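Local coordinates for protein MucR Phosphodiesterase (Pseudomonas aeruginosa, PDB 5M1T) that belongs to the EAL-domain phosphodiesterase family and holds the ligand C2E together with magnesium ions in a pocket of its barrel-like domain, at residues D137-A142 with M179-S184. Numbering follows the deposited sequence.
Sequences DSVRNA and MGVGIS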
loop_
_atom_site.group_PDB
_atom_site.type_symbol
_atom_site.label_atom_id
_atom_site.label_comp_id
_atom_site.label_asym_id
_atom_site.label_seq_id
_atom_site.Cartn_x
_atom_site.Cartn_y
_atom_site.Cartn_z
ATOM N N ASP A 137 -0.067 11.402 0.512
ATOM C CA ASP A 137 0.693 12.598 0.252
ATOM C C ASP A 137 0.458 13.032 -1.178
ATOM O O ASP A 137 0.305 14.220 -1.449
ATOM C CB ASP A 137 2.198 12.386 0.514
ATOM C CG ASP A 137 2.508 12.223 1.981
ATOM O OD1 ASP A 137 1.579 12.336 2.809
ATOM O OD2 ASP A 137 3.684 11.955 2.323
ATOM N N SER A 138 0.403 12.070 -2.088
ATOM C CA SER A 138 0.199 12.335 -3.529
ATOM C C SER A 138 -1.194 12.905 -3.818
ATOM O O SER A 138 -1.369 13.748 -4.705
ATOM C CB SER A 138 0.418 11.021 -4.293
ATOM O OG SER A 138 0.041 11.108 -5.652
ATOM N N VAL A 139 -2.197 12.450 -3.069
ATOM C CA VAL A 139 -3.539 12.988 -3.249
ATOM C C VAL A 139 -3.557 14.411 -2.752
ATOM O O VAL A 139 -3.961 15.306 -3.463
ATOM C CB VAL A 139 -4.606 12.122 -2.550
ATOM C CG1 VAL A 139 -5.917 12.862 -2.392
ATOM C CG2 VAL A 139 -4.788 10.830 -3.343
ATOM N N ARG A 140 -3.074 14.612 -1.537
ATOM C CA ARG A 140 -2.972 15.961 -0.958
ATOM C C ARG A 140 -2.194 16.903 -1.888
ATOM O O ARG A 140 -2.652 18.003 -2.146
ATOM C CB ARG A 140 -2.348 15.919 0.443
ATOM C CG ARG A 140 -1.970 17.294 0.987
ATOM C CD ARG A 140 -1.580 17.293 2.456
ATOM N NE ARG A 140 -1.001 16.017 2.896
ATOM C CZ ARG A 140 -1.600 15.145 3.718
ATOM N NH1 ARG A 140 -2.817 15.377 4.224
ATOM N NH2 ARG A 140 -0.977 14.019 4.048
ATOM N N ASN A 141 -1.037 16.482 -2.403
ATOM C CA ASN A 141 -0.252 17.348 -3.298
ATOM C C ASN A 141 -1.019 17.705 -4.582
ATOM O O ASN A 141 -0.961 18.855 -5.044
ATOM C CB ASN A 141 1.090 16.728 -3.707
ATOM C CG ASN A 141 2.040 16.453 -2.523
ATOM O OD1 ASN A 141 1.822 16.881 -1.380
ATOM N ND2 ASN A 141 3.092 15.719 -2.805
ATOM N N ALA A 142 -1.716 16.731 -5.182
ATOM C CA ALA A 142 -2.447 16.989 -6.442
ATOM C C ALA A 142 -3.606 17.971 -6.282
ATOM O O ALA A 142 -3.874 18.766 -7.173
ATOM C CB ALA A 142 -2.960 15.698 -7.051
ATOM N N MET A 179 -9.484 14.249 5.018
ATOM C CA MET A 179 -9.077 15.326 4.096
ATOM C C MET A 179 -10.258 15.859 3.303
ATOM O O MET A 179 -10.171 16.908 2.694
ATOM C CB MET A 179 -8.074 14.820 3.076
ATOM C CG MET A 179 -6.730 14.401 3.618
ATOM S SD MET A 179 -5.803 13.614 2.285
ATOM C CE MET A 179 -5.902 14.863 1.008
ATOM N N GLY A 180 -11.353 15.110 3.279
ATOM C CA GLY A 180 -12.556 15.543 2.568
ATOM C C GLY A 180 -12.776 14.853 1.237
ATOM O O GLY A 180 -13.672 15.203 0.517
ATOM N N VAL A 181 -11.948 13.881 0.909
ATOM C CA VAL A 181 -12.076 13.133 -0.347
ATOM C C VAL A 181 -13.184 12.072 -0.259
ATOM O O VAL A 181 -13.334 11.388 0.754
ATOM C CB VAL A 181 -10.743 12.423 -0.690
ATOM C CG1 VAL A 181 -10.915 11.558 -1.919
ATOM C CG2 VAL A 181 -9.626 13.440 -0.907
ATOM N N GLY A 182 -13.964 11.932 -1.329
ATOM C CA GLY A 182 -15.017 10.910 -1.357
ATOM C C GLY A 182 -14.400 9.533 -1.615
ATOM O O GLY A 182 -13.456 9.423 -2.402
ATOM N N ILE A 183 -14.945 8.497 -0.978
ATOM C CA ILE A 183 -14.450 7.127 -1.157
ATOM C C ILE A 183 -15.548 6.210 -1.712
ATOM O O ILE A 183 -16.602 6.064 -1.109
ATOM C CB ILE A 183 -13.961 6.512 0.172
ATOM C CG1 ILE A 183 -12.893 7.380 0.824
ATOM C CG2 ILE A 183 -13.506 5.072 -0.033
ATOM C CD1 ILE A 183 -11.624 7.440 0.019
ATOM N N SER A 184 -15.270 5.594 -2.857
ATOM C CA SER A 184 -16.193 4.675 -3.506
ATOM C C SER A 184 -15.622 3.253 -3.527
ATOM O O SER A 184 -14.417 3.051 -3.786
ATOM C CB SER A 184 -16.464 5.171 -4.933
ATOM O OG SER A 184 -17.337 4.285 -5.627
#
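Within the TIM-barrel-like EAL domain, helix 135-145 meets the turn between helix 166-178 and strand 182-188, V139 and R140 touching M179 and V181. M179 has the largest share of the contact. Its chain bends at the last torsion (chi3 53°), which turns the methyl CE onto the helix, where it lies 3.7 Å from R140 CA and 3.9 Å from V139 CG1. Beside it, the tips of the two valines meet, V139 CG1 4.0 Å from V181 CG2. The R140 side chain runs roughly perpendicular to the M179 chain, its NH1 4.0 Å from M179 SD in an oblique approach. At the guanidinium edge, in its plane, D137 OD1 accepts a weak hydrogen bond from R140 NH2 at 3.3 Å, a salt bridge within one helical turn that may help to orient the group. Next to M179, G180 takes a positive phi (103°) in the Schellman motif ending helix 166-178, and the chain then enters strand 182-188. L155 of the adjacent parallel strand 153-158 touches both valines, L143 of helix 135-145 touches M179 and V181, and L101 of helix 93-113 packs on V139.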